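Local atomic coordinates of haloacid delahogenase-like family hydrolase (Xanthomonas campestris pv. campestris, PDB entry 2PKE), a protein that is probably a magnesium-dependent phosphatase of the haloacid dehalogenase family. Residues A[16-21]-A[234-239]; A[62-67]-A[76-81]; A[105-110]-A[138-143]. All blocks are in the same frame, centred on the assembly; numbering follows the deposited sequence.

Contact 1 (A[16-21]-A[234-239]); sequences VGFDGD and SGWPAA. With MG (magnesium ion), chain C.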
ATOM      1  N   VAL A  16       7.405  19.847  -7.177  1.00 20.82           N
ATOM      2  CA  VAL A  16       7.830  19.872  -5.797  1.00 19.42           C
ATOM      3  C   VAL A  16       7.146  18.712  -5.088  1.00 19.66           C
ATOM      4  O   VAL A  16       5.921  18.599  -5.102  1.00 21.94           O
ATOM      5  CB  VAL A  16       7.510  21.190  -5.129  1.00 21.60           C
ATOM      6  CG1 VAL A  16       8.012  21.167  -3.677  1.00 12.44           C
ATOM      7  CG2 VAL A  16       8.113  22.363  -5.908  1.00 15.34           C
ATOM      8  N   GLY A  17       7.952  17.852  -4.487  1.00 16.71           N
ATOM      9  CA  GLY A  17       7.457  16.721  -3.779  1.00 18.21           C
ATOM     10  C   GLY A  17       7.462  17.038  -2.312  1.00 20.44           C
ATOM     11  O   GLY A  17       8.319  17.780  -1.857  1.00 19.47           O
ATOM     12  N   PHE A  18       6.486  16.490  -1.569  1.00 18.29           N
ATOM     13  CA  PHE A  18       6.394  16.684  -0.153  1.00 17.96           C
ATOM     14  C   PHE A  18       6.332  15.332   0.516  1.00 15.59           C
ATOM     15  O   PHE A  18       5.529  14.478   0.119  1.00 20.17           O
ATOM     16  CB  PHE A  18       5.115  17.445   0.213  1.00 21.22           C
ATOM     17  CG  PHE A  18       5.083  18.856  -0.295  1.00 17.07           C
ATOM     18  CD1 PHE A  18       4.704  19.137  -1.585  1.00 20.70           C
ATOM     19  CD2 PHE A  18       5.468  19.898   0.524  1.00 19.52           C
ATOM     20  CE1 PHE A  18       4.689  20.458  -2.045  1.00 18.47           C
ATOM     21  CE2 PHE A  18       5.437  21.193   0.068  1.00 16.00           C
ATOM     22  CZ  PHE A  18       5.043  21.458  -1.227  1.00 15.87           C
ATOM     23  N   ASP A  19       7.091  15.150   1.577  1.00 16.42           N
ATOM     24  CA  ASP A  19       6.820  14.069   2.541  1.00 16.77           C
ATOM     25  C   ASP A  19       5.529  14.356   3.326  1.00 19.22           C
ATOM     26  O   ASP A  19       5.018  15.484   3.348  1.00 21.54           O
ATOM     27  CB  ASP A  19       8.015  13.940   3.496  1.00 15.61           C
ATOM     28  CG  ASP A  19       7.857  12.862   4.544  1.00 19.40           C
ATOM     29  OD1 ASP A  19       7.385  11.739   4.225  1.00 23.09           O
ATOM     30  OD2 ASP A  19       8.213  13.129   5.736  1.00 19.99           O
ATOM     31  N   GLY A  20       4.955  13.340   3.962  1.00 21.63           N
ATOM     32  CA  GLY A  20       3.767  13.607   4.809  1.00 21.63           C
ATOM     33  C   GLY A  20       4.108  13.645   6.295  1.00 20.85           C
ATOM     34  O   GLY A  20       4.102  14.703   6.933  1.00 21.66           O
ATOM     35  N   ASP A  21       4.365  12.478   6.850  1.00 22.81           N
ATOM     36  CA  ASP A  21       4.544  12.315   8.296  1.00 20.44           C
ATOM     37  C   ASP A  21       5.695  13.184   8.784  1.00 21.32           C
ATOM     38  O   ASP A  21       6.832  13.091   8.276  1.00 19.30           O
ATOM     39  CB  ASP A  21       4.887  10.861   8.633  1.00 19.35           C
ATOM     40  CG  ASP A  21       3.721   9.872   8.485  1.00 21.01           C
ATOM     41  OD1 ASP A  21       2.544  10.191   8.558  1.00 23.54           O
ATOM     42  OD2 ASP A  21       4.020   8.669   8.370  1.00 22.98           O
ATOM     43  N   SER A 234       6.781  27.987   6.573  1.00 20.03           N
ATOM     44  CA  SER A 234       6.610  29.320   5.992  1.00 22.98           C
ATOM     45  C   SER A 234       7.812  29.717   5.091  1.00 22.43           C
ATOM     46  O   SER A 234       7.675  30.510   4.139  1.00 22.25           O
ATOM     47  CB  SER A 234       6.336  30.382   7.078  1.00 24.32           C
ATOM     48  OG  SER A 234       7.430  30.545   7.957  1.00 23.77           O
ATOM     49  N   GLY A 235       8.970  29.104   5.341  1.00 24.98           N
ATOM     50  CA  GLY A 235      10.161  29.312   4.482  1.00 20.61           C
ATOM     51  C   GLY A 235      10.246  28.472   3.202  1.00 19.61           C
ATOM     52  O   GLY A 235      11.103  28.709   2.364  1.00 17.63           O
ATOM     53  N   TRP A 236       9.316  27.533   3.005  1.00 19.19           N
ATOM     54  CA  TRP A 236       9.427  26.609   1.897  1.00 17.95           C
ATOM     55  C   TRP A 236       9.274  27.280   0.524  1.00 21.06           C
ATOM     56  O   TRP A 236      10.006  26.929  -0.385  1.00 21.72           O
ATOM     57  CB  TRP A 236       8.390  25.482   1.979  1.00 18.35           C
ATOM     58  CG  TRP A 236       8.559  24.472   3.085  1.00 21.00           C
ATOM     59  CD1 TRP A 236       9.662  24.239   3.812  1.00 17.14           C
ATOM     60  CD2 TRP A 236       7.590  23.501   3.496  1.00 18.03           C
ATOM     61  NE1 TRP A 236       9.448  23.212   4.706  1.00 22.14           N
ATOM     62  CE2 TRP A 236       8.179  22.743   4.543  1.00 16.54           C
ATOM     63  CE3 TRP A 236       6.242  23.264   3.163  1.00 21.71           C
ATOM     64  CZ2 TRP A 236       7.495  21.715   5.202  1.00 19.35           C
ATOM     65  CZ3 TRP A 236       5.556  22.265   3.821  1.00 19.34           C
ATOM     66  CH2 TRP A 236       6.186  21.480   4.821  1.00 21.94           C
ATOM     67  N   PRO A 237       8.261  28.162   0.345  1.00 21.67           N
ATOM     68  CA  PRO A 237       8.064  28.756  -0.982  1.00 20.03           C
ATOM     69  C   PRO A 237       9.294  29.559  -1.445  1.00 19.00           C
ATOM     70  O   PRO A 237       9.757  29.373  -2.584  1.00 20.14           O
ATOM     71  CB  PRO A 237       6.793  29.622  -0.790  1.00 20.39           C
ATOM     72  CG  PRO A 237       6.096  29.017   0.408  1.00 22.33           C
ATOM     73  CD  PRO A 237       7.199  28.600   1.291  1.00 21.53           C
ATOM     74  N   ALA A 238       9.862  30.364  -0.549  1.00 17.89           N
ATOM     75  CA  ALA A 238      11.109  31.115  -0.838  1.00 20.50           C
ATOM     76  C   ALA A 238      12.280  30.181  -1.205  1.00 19.41           C
ATOM     77  O   ALA A 238      13.074  30.471  -2.099  1.00 20.54           O
ATOM     78  CB  ALA A 238      11.503  32.020   0.374  1.00 20.02           C
ATOM     79  N   ALA A 239      12.361  29.061  -0.511  1.00 19.32           N
ATOM     80  CA  ALA A 239      13.425  28.067  -0.717  1.00 20.35           C
ATOM     81  C   ALA A 239      13.266  27.423  -2.067  1.00 19.30           C
ATOM     82  O   ALA A 239      14.242  27.266  -2.761  1.00 23.23           O
ATOM     83  CB  ALA A 239      13.466  27.013   0.430  1.00 19.37           C
TER
HETATM   84 MG    MG C 300       8.538  12.250   7.488  1.00 19.59          MG
HETATM   85  O   HOH W   1       7.578  10.591   6.529  1.00 16.63           O
HETATM   86  O   HOH W   2      10.435  11.581   6.653  1.00 16.92           O
HETATM   87  O   HOH W   3       8.949  11.456   9.355  1.00 20.26           O
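Phe18, the last residue of strand 15-18, faces Trp236 in the first turn of helix 236-250, and their CA atoms are 10.6 Å apart. The two rings bridge that gap with no polar bond between the segments. Trp236 turns the six-membered part of its indole to the strand. CE3 of Trp236 lies at the rim of the Phe18 ring, near its plane, 3.8 Å from Phe18 CE2. The planes are 56° apart, so the rings meet at a slant. In Phe18, CG is anti to the carbonyl carbon (chi1 -66°), which brings the CD2-CE2 side of the ring to the indole. The indole nitrogen is engaged elsewhere, in a hydrogen bond to Thr206.

Just past Phe18 the chain reaches the magnesium ion. Asp19 OD2 binds the metal at 2.0 Å, and the backbone O of Asp21 binds it at 2.1 Å. Three waters and Asn187 complete six ligands. One of these waters also donates to Asp19 OD1 at 2.6 Å. Lys163 forms a salt bridge with that same oxygen. Asp19, Asp21 and Thr23 fit the DxDx(T/V) motif; in relatives its first aspartate is the nucleophile and its second the general acid-base.

The contact is buried against one side of the parallel sheet. Strands 129-135 and 182-186 flank strand 15-18. Ile124 of helix 117-125 touches both rings, as does Ile185 of strand 182-186. The aromatic pair thus joins the C-terminal helix to the central strand that carries the metal site.

Contact 2 (A[62-67]-A[76-81]); sequences RRNLKI and TLSMIE
Glu81 OE1 is shared by three groups: it accepts from Asn64 ND2 and, weakly, from Arg63 NH1, and it forms a salt bridge with Arg104 of the second subunit. The bond from Asn64 ND2 to Glu81 OE1 is 3.0 Å long and nearly straight, at 174°. It lies in the amide plane and meets the oxygen nearly along the carboxylate C-O axis. The other N-H of the same amide goes to Ser78, with ND2 to OG also 3.0 Å, again in the amide plane. These two bonds fix the rotation of the Asn64 amide. Ser78 OG in turn bonds to the backbone O of Gly74, one turn earlier in its own helix.

Arg63 NH1 reaches Glu81 OE1 at 3.3 Å in a salt bridge whose hydrogen bond is weak. The guanidinium and carboxylate planes are 61° apart, so the two groups do not pair flat. Arg63 is at the exposed margin, while the other three side chains are buried. The axes of segments 62-67 and 76-81 come within 10.3 Å and run roughly antiparallel, at 141°, with Asn64 opposite Ser78.

Glu81 OE2 is bonded by Gln97 of the second subunit, and Asn64 OD1 by its Arg104. The buried carboxylate therefore has partners at both oxygens. Two nearby arginines probably favour its ionised form. The network ties helix 57-68 to helix 72-86 and both to the other subunit.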
ATOM      1  N   ARG A  62      13.918  -4.373  13.144  1.00 39.20           N
ATOM      2  CA  ARG A  62      14.910  -4.430  12.052  1.00 39.34           C
ATOM      3  C   ARG A  62      14.750  -5.711  11.212  1.00 37.31           C
ATOM      4  O   ARG A  62      14.728  -5.657   9.970  1.00 36.24           O
ATOM      5  CB  ARG A  62      16.355  -4.255  12.590  1.00 38.06           C
ATOM      6  CG  ARG A  62      16.694  -2.762  12.955  1.00 42.27           C
ATOM      7  CD  ARG A  62      18.213  -2.463  13.178  1.00 44.39           C
ATOM      8  N   ARG A  63      14.584  -6.852  11.878  1.00 36.34           N
ATOM      9  CA  ARG A  63      14.298  -8.094  11.158  1.00 37.70           C
ATOM     10  C   ARG A  63      12.896  -8.196  10.517  1.00 33.52           C
ATOM     11  O   ARG A  63      12.739  -8.843   9.487  1.00 34.85           O
ATOM     12  CB  ARG A  63      14.575  -9.312  12.025  1.00 37.45           C
ATOM     13  CG  ARG A  63      13.638  -9.587  13.159  1.00 48.05           C
ATOM     14  CD  ARG A  63      14.101 -10.888  13.846  1.00 57.46           C
ATOM     15  NE  ARG A  63      13.560 -11.093  15.198  1.00 64.63           N
ATOM     16  CZ  ARG A  63      12.297 -11.428  15.481  1.00 62.78           C
ATOM     17  NH1 ARG A  63      11.386 -11.582  14.514  1.00 52.19           N
ATOM     18  NH2 ARG A  63      11.936 -11.592  16.752  1.00 62.46           N
ATOM     19  N   ASN A  64      11.905  -7.559  11.114  1.00 29.89           N
ATOM     20  CA  ASN A  64      10.541  -7.587  10.578  1.00 27.08           C
ATOM     21  C   ASN A  64      10.261  -6.578   9.477  1.00 27.90           C
ATOM     22  O   ASN A  64       9.291  -6.716   8.748  1.00 29.79           O
ATOM     23  CB  ASN A  64       9.545  -7.403  11.694  1.00 26.83           C
ATOM     24  CG  ASN A  64       9.463  -8.601  12.586  1.00 31.23           C
ATOM     25  OD1 ASN A  64      10.059  -9.633  12.287  1.00 36.12           O
ATOM     26  ND2 ASN A  64       8.715  -8.483  13.695  1.00 25.29           N
ATOM     27  N   LEU A  65      11.119  -5.574   9.341  1.00 30.09           N
ATOM     28  CA  LEU A  65      10.991  -4.581   8.270  1.00 29.50           C
ATOM     29  C   LEU A  65      10.933  -5.303   6.938  1.00 28.95           C
ATOM     30  O   LEU A  65      10.216  -4.911   6.034  1.00 25.69           O
ATOM     31  CB  LEU A  65      12.180  -3.603   8.325  1.00 32.14           C
ATOM     32  CG  LEU A  65      12.292  -2.521   7.252  1.00 36.41           C
ATOM     33  CD1 LEU A  65      11.048  -1.634   7.228  1.00 44.83           C
ATOM     34  CD2 LEU A  65      13.576  -1.705   7.510  1.00 34.78           C
ATOM     35  N   LYS A  66      11.688  -6.392   6.848  1.00 31.36           N
ATOM     36  CA  LYS A  66      11.875  -7.130   5.630  1.00 28.04           C
ATOM     37  C   LYS A  66      10.631  -7.960   5.248  1.00 28.31           C
ATOM     38  O   LYS A  66      10.531  -8.391   4.100  1.00 30.54           O
ATOM     39  CB  LYS A  66      13.130  -8.025   5.782  1.00 32.68           C
ATOM     40  CG  LYS A  66      14.285  -7.378   6.663  1.00 29.63           C
ATOM     41  N   ILE A  67       9.674  -8.153   6.167  1.00 26.77           N
ATOM     42  CA  ILE A  67       8.391  -8.760   5.799  1.00 28.09           C
ATOM     43  C   ILE A  67       7.183  -7.827   5.912  1.00 26.72           C
ATOM     44  O   ILE A  67       6.185  -8.004   5.190  1.00 27.05           O
ATOM     45  CB  ILE A  67       8.108 -10.114   6.549  1.00 24.71           C
ATOM     46  CG1 ILE A  67       7.953  -9.952   8.047  1.00 28.66           C
ATOM     47  CG2 ILE A  67       9.239 -11.122   6.334  1.00 29.43           C
ATOM     48  CD1 ILE A  67       7.385 -11.200   8.693  1.00 28.39           C
ATOM     49  N   THR A  76       2.893  -2.922  15.548  1.00 18.14           N
ATOM     50  CA  THR A  76       2.116  -3.669  16.554  1.00 20.70           C
ATOM     51  C   THR A  76       2.524  -5.119  16.712  1.00 20.35           C
ATOM     52  O   THR A  76       2.707  -5.604  17.840  1.00 21.03           O
ATOM     53  CB  THR A  76       0.662  -3.614  16.254  1.00 19.95           C
ATOM     54  OG1 THR A  76       0.288  -2.228  16.192  1.00 24.70           O
ATOM     55  CG2 THR A  76      -0.144  -4.311  17.349  1.00 17.61           C
ATOM     56  N   LEU A  77       2.702  -5.787  15.585  1.00 22.63           N
ATOM     57  CA  LEU A  77       3.171  -7.174  15.561  1.00 23.44           C
ATOM     58  C   LEU A  77       4.605  -7.312  16.100  1.00 21.49           C
ATOM     59  O   LEU A  77       4.905  -8.274  16.822  1.00 24.60           O
ATOM     60  CB  LEU A  77       3.086  -7.742  14.158  1.00 17.67           C
ATOM     61  CG  LEU A  77       1.658  -7.979  13.673  1.00 24.68           C
ATOM     62  CD1 LEU A  77       1.747  -8.159  12.161  1.00 19.32           C
ATOM     63  CD2 LEU A  77       0.923  -9.177  14.383  1.00 30.16           C
ATOM     64  N   SER A  78       5.466  -6.350  15.788  1.00 20.78           N
ATOM     65  CA  SER A  78       6.824  -6.363  16.368  1.00 19.50           C
ATOM     66  C   SER A  78       6.777  -6.116  17.895  1.00 19.10           C
ATOM     67  O   SER A  78       7.549  -6.682  18.633  1.00 21.47           O
ATOM     68  CB  SER A  78       7.698  -5.352  15.676  1.00 21.46           C
ATOM     69  OG  SER A  78       7.891  -5.684  14.288  1.00 22.41           O
HETATM   70  N   MSE A  79       5.875  -5.256  18.356  1.00 18.36           N
HETATM   71  CA  MSE A  79       5.684  -5.021  19.792  1.00 18.36           C
HETATM   72  C   MSE A  79       5.193  -6.257  20.476  1.00 16.46           C
HETATM   73  O   MSE A  79       5.559  -6.492  21.593  1.00 16.72           O
HETATM   74  CB  MSE A  79       4.688  -3.896  20.061  1.00 18.81           C
HETATM   75  CG  MSE A  79       5.244  -2.513  19.789  1.00 20.72           C
HETATM   76 SE   MSE A  79       3.933  -1.167  20.247  0.75 19.88          SE
HETATM   77  CE  MSE A  79       5.229   0.290  20.295  1.00 20.95           C
ATOM     78  N   ILE A  80       4.307  -7.017  19.856  1.00 15.92           N
ATOM     79  CA  ILE A  80       3.756  -8.217  20.506  1.00 19.64           C
ATOM     80  C   ILE A  80       4.928  -9.194  20.703  1.00 22.07           C
ATOM     81  O   ILE A  80       5.169  -9.745  21.813  1.00 21.65           O
ATOM     82  CB  ILE A  80       2.566  -8.866  19.698  1.00 20.72           C
ATOM     83  CG1 ILE A  80       1.273  -8.020  19.845  1.00 22.68           C
ATOM     84  CG2 ILE A  80       2.323 -10.317  20.175  1.00 18.67           C
ATOM     85  CD1 ILE A  80       0.248  -8.144  18.685  1.00 19.24           C
ATOM     86  N   GLU A  81       5.666  -9.378  19.620  1.00 20.77           N
ATOM     87  CA  GLU A  81       6.797 -10.294  19.587  1.00 23.56           C
ATOM     88  C   GLU A  81       7.855  -9.891  20.610  1.00 20.67           C
ATOM     89  O   GLU A  81       8.383 -10.718  21.347  1.00 21.99           O
ATOM     90  CB  GLU A  81       7.318 -10.317  18.154  1.00 24.85           C
ATOM     91  CG  GLU A  81       8.090 -11.523  17.754  1.00 39.40           C
ATOM     92  CD  GLU A  81       8.010 -11.776  16.246  1.00 47.89           C
ATOM     93  OE1 GLU A  81       8.265 -10.838  15.452  1.00 43.22           O
ATOM     94  OE2 GLU A  81       7.683 -12.920  15.862  1.00 50.67           O
TER

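Contact 3 (A[105-110]-A[138-143]); sequences ATLQHP and LFHQEQ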
ATOM      1  N   ALA A 105      -5.041   2.357  17.935  1.00 24.33           N
ATOM      2  CA  ALA A 105      -5.117   3.781  18.187  1.00 27.90           C
ATOM      3  C   ALA A 105      -4.215   4.527  17.225  1.00 24.07           C
ATOM      4  O   ALA A 105      -4.564   5.624  16.784  1.00 26.64           O
ATOM      5  CB  ALA A 105      -4.757   4.126  19.634  1.00 23.58           C
ATOM      6  N   THR A 106      -3.050   3.952  16.925  1.00 25.81           N
ATOM      7  CA  THR A 106      -2.025   4.617  16.078  1.00 24.35           C
ATOM      8  C   THR A 106      -2.503   4.623  14.631  1.00 25.01           C
ATOM      9  O   THR A 106      -2.346   5.609  13.888  1.00 24.56           O
ATOM     10  CB  THR A 106      -0.651   3.952  16.213  1.00 26.59           C
ATOM     11  OG1 THR A 106      -0.257   3.936  17.600  1.00 23.70           O
ATOM     12  CG2 THR A 106       0.374   4.711  15.410  1.00 22.99           C
ATOM     13  N   LEU A 107      -3.168   3.544  14.258  1.00 23.72           N
ATOM     14  CA  LEU A 107      -3.742   3.440  12.927  1.00 24.28           C
ATOM     15  C   LEU A 107      -4.868   4.411  12.639  1.00 28.10           C
ATOM     16  O   LEU A 107      -5.214   4.601  11.496  1.00 33.87           O
ATOM     17  CB  LEU A 107      -4.207   2.009  12.655  1.00 23.77           C
ATOM     18  CG  LEU A 107      -3.102   1.021  12.294  1.00 23.34           C
ATOM     19  CD1 LEU A 107      -3.652  -0.409  12.383  1.00 27.81           C
ATOM     20  CD2 LEU A 107      -2.503   1.264  10.894  1.00 25.10           C
ATOM     21  N   GLN A 108      -5.464   4.995  13.661  1.00 32.99           N
ATOM     22  CA  GLN A 108      -6.466   6.040  13.496  1.00 34.69           C
ATOM     23  C   GLN A 108      -6.009   7.286  14.234  1.00 33.16           C
ATOM     24  O   GLN A 108      -6.831   8.006  14.780  1.00 32.13           O
ATOM     25  CB  GLN A 108      -7.792   5.633  14.092  1.00 34.55           C
ATOM     26  CG  GLN A 108      -8.173   4.214  13.972  1.00 43.32           C
ATOM     27  CD  GLN A 108      -9.309   3.909  14.922  1.00 53.05           C
ATOM     28  OE1 GLN A 108      -9.237   2.997  15.758  1.00 54.47           O
ATOM     29  NE2 GLN A 108     -10.364   4.715  14.834  1.00 61.87           N
ATOM     30  N   HIS A 109      -4.708   7.546  14.271  1.00 33.08           N
ATOM     31  CA  HIS A 109      -4.247   8.671  15.084  1.00 32.78           C
ATOM     32  C   HIS A 109      -4.767   9.951  14.458  1.00 31.89           C
ATOM     33  O   HIS A 109      -4.908  10.031  13.234  1.00 30.44           O
ATOM     34  CB  HIS A 109      -2.718   8.692  15.375  1.00 32.47           C
ATOM     35  CG  HIS A 109      -1.829   9.079  14.223  1.00 34.06           C
ATOM     36  ND1 HIS A 109      -1.854  10.326  13.625  1.00 32.27           N
ATOM     37  CD2 HIS A 109      -0.822   8.395  13.623  1.00 27.46           C
ATOM     38  CE1 HIS A 109      -0.929  10.372  12.676  1.00 36.00           C
ATOM     39  NE2 HIS A 109      -0.284   9.215  12.661  1.00 35.33           N
ATOM     40  N   PRO A 110      -5.106  10.932  15.312  1.00 32.02           N
ATOM     41  CA  PRO A 110      -5.545  12.225  14.775  1.00 33.66           C
ATOM     42  C   PRO A 110      -4.475  12.775  13.832  1.00 32.45           C
ATOM     43  O   PRO A 110      -3.284  12.668  14.132  1.00 34.07           O
ATOM     44  CB  PRO A 110      -5.687  13.122  16.025  1.00 32.94           C
ATOM     45  CG  PRO A 110      -5.578  12.182  17.256  1.00 34.29           C
ATOM     46  CD  PRO A 110      -5.036  10.867  16.793  1.00 31.57           C
ATOM     47  N   LEU A 138      -0.087   2.062   2.401  1.00 21.43           N
ATOM     48  CA  LEU A 138      -0.884   2.781   1.434  1.00 23.13           C
ATOM     49  C   LEU A 138      -2.222   3.226   1.977  1.00 22.18           C
ATOM     50  O   LEU A 138      -2.632   4.351   1.776  1.00 20.58           O
ATOM     51  CB  LEU A 138      -1.191   1.889   0.244  1.00 21.36           C
ATOM     52  CG  LEU A 138      -2.043   2.446  -0.888  1.00 26.66           C
ATOM     53  CD1 LEU A 138      -1.314   3.534  -1.674  1.00 24.41           C
ATOM     54  CD2 LEU A 138      -2.397   1.315  -1.769  1.00 21.70           C
ATOM     55  N   PHE A 139      -2.941   2.305   2.579  1.00 22.66           N
ATOM     56  CA  PHE A 139      -4.251   2.648   3.140  1.00 22.83           C
ATOM     57  C   PHE A 139      -4.152   3.704   4.248  1.00 20.41           C
ATOM     58  O   PHE A 139      -4.936   4.638   4.270  1.00 23.72           O
ATOM     59  CB  PHE A 139      -4.957   1.410   3.670  1.00 23.05           C
ATOM     60  CG  PHE A 139      -6.320   1.703   4.234  1.00 29.91           C
ATOM     61  CD1 PHE A 139      -7.401   1.879   3.391  1.00 38.00           C
ATOM     62  CD2 PHE A 139      -6.510   1.827   5.609  1.00 30.59           C
ATOM     63  CE1 PHE A 139      -8.647   2.165   3.897  1.00 39.80           C
ATOM     64  CE2 PHE A 139      -7.748   2.159   6.124  1.00 28.74           C
ATOM     65  CZ  PHE A 139      -8.826   2.310   5.266  1.00 28.95           C
ATOM     66  N   HIS A 140      -3.218   3.546   5.181  1.00 18.29           N
ATOM     67  CA  HIS A 140      -3.085   4.514   6.250  1.00 22.28           C
ATOM     68  C   HIS A 140      -2.642   5.893   5.743  1.00 22.02           C
ATOM     69  O   HIS A 140      -3.185   6.918   6.177  1.00 22.37           O
ATOM     70  CB  HIS A 140      -2.154   3.978   7.311  1.00 18.13           C
ATOM     71  CG  HIS A 140      -2.163   4.770   8.581  1.00 24.72           C
ATOM     72  ND1 HIS A 140      -1.187   4.629   9.543  1.00 23.88           N
ATOM     73  CD2 HIS A 140      -3.044   5.674   9.069  1.00 22.66           C
ATOM     74  CE1 HIS A 140      -1.453   5.432  10.556  1.00 26.22           C
ATOM     75  NE2 HIS A 140      -2.585   6.066  10.300  1.00 19.86           N
ATOM     76  N   GLN A 141      -1.669   5.921   4.845  1.00 20.55           N
ATOM     77  CA  GLN A 141      -1.198   7.200   4.238  1.00 20.47           C
ATOM     78  C   GLN A 141      -2.317   7.881   3.443  1.00 21.57           C
ATOM     79  O   GLN A 141      -2.522   9.096   3.530  1.00 18.49           O
ATOM     80  CB  GLN A 141       0.071   6.990   3.368  1.00 22.60           C
ATOM     81  CG  GLN A 141       1.298   6.544   4.163  1.00 24.67           C
ATOM     82  CD  GLN A 141       1.762   7.602   5.088  1.00 28.86           C
ATOM     83  OE1 GLN A 141       1.581   8.783   4.813  1.00 27.12           O
ATOM     84  NE2 GLN A 141       2.390   7.204   6.191  1.00 22.00           N
ATOM     85  N   GLU A 142      -3.107   7.090   2.721  1.00 22.99           N
ATOM     86  CA  GLU A 142      -4.256   7.655   2.012  1.00 22.82           C
ATOM     87  C   GLU A 142      -5.279   8.263   2.973  1.00 23.11           C
ATOM     88  O   GLU A 142      -5.815   9.342   2.738  1.00 20.17           O
ATOM     89  CB  GLU A 142      -4.914   6.596   1.169  1.00 25.15           C
ATOM     90  CG  GLU A 142      -4.225   6.379  -0.155  1.00 26.22           C
ATOM     91  CD  GLU A 142      -4.941   5.307  -0.952  1.00 31.67           C
ATOM     92  OE1 GLU A 142      -5.827   4.640  -0.385  1.00 35.49           O
ATOM     93  OE2 GLU A 142      -4.602   5.124  -2.127  1.00 39.70           O
ATOM     94  N   GLN A 143      -5.508   7.587   4.098  1.00 22.71           N
ATOM     95  CA  GLN A 143      -6.428   8.102   5.097  1.00 25.08           C
ATOM     96  C   GLN A 143      -5.883   9.366   5.778  1.00 22.21           C
ATOM     97  O   GLN A 143      -6.648  10.287   6.060  1.00 20.03           O
ATOM     98  CB  GLN A 143      -6.846   7.008   6.074  1.00 23.41           C
ATOM     99  CG  GLN A 143      -7.876   5.975   5.488  1.00 37.23           C
ATOM    100  CD  GLN A 143      -9.021   6.596   4.623  1.00 48.25           C
ATOM    101  OE1 GLN A 143      -9.330   6.097   3.538  1.00 53.73           O
ATOM    102  NE2 GLN A 143      -9.629   7.687   5.101  1.00 47.52           N
TER
HETATM  103  O   HOH W   4      -4.133   8.299  11.267  1.00 27.20           O
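Leu107 and His140 have the closest CA atoms here, 6.8 Å apart, near the C-terminal part of helix 93-107 and the first turns of helix 138-148. His140 carries the contact. With CG anti to the backbone N (chi1 -168°), its ring reaches across to the other segment. Leu107 CA sits over one face of this ring, 4.2 Å from its centroid, as a CH-pi contact. Leu107 CD2 touches His140 ND1 at 3.9 Å.

His140 also points an edge toward the face of His109. This is an offset edge-to-face pair, with centroids 5.7 Å apart and planes at 72°. Leu107 O is near His140 NE2, but the angle is too poor for a hydrogen bond. His140 NE2 instead meets a water at 2.9 Å, in the plane of the ring. That water donates to His109 O at 2.7 Å and sits over the centre of the His109 ring.

The His109 ring is held at both nitrogens. His109 ND1 donates to Pro110 O at 2.8 Å, and NE2 bonds to Lys144, which also pairs with Asp21. Tyr30 stacks on the ring.

Residues 105-110 leave the helical insert that follows the first strand, and helix 138-148 belongs to the core. This is consistent with the cap-core junction of an HAD-family protein with a C1-type cap, close to the metal-site loop.

Overall arrangement
Contact 1 joins the first strand to the C-terminal helix, and contacts 2 and 3 are nested within the chain between its segments. Contact 2 comes first along the chain, and contact 3 follows it. Contact 2 lies in the helical cap, about 31 Å from contact 1 between centres. Contact 3 sits at the cap-core junction, its centre about 22 Å from that of contact 1 and about 18 Å from that of contact 2. Contacts 1 and 3 touch through Gln141 NE2 and Asp21 OD2, a probable hydrogen bond that would tie the metal-binding loop to helix 138-148. Helices 72-86 and 93-107, consecutive in the chain, link contacts 2 and 3. Both of these contacts also meet the second subunit; contact 1 does not.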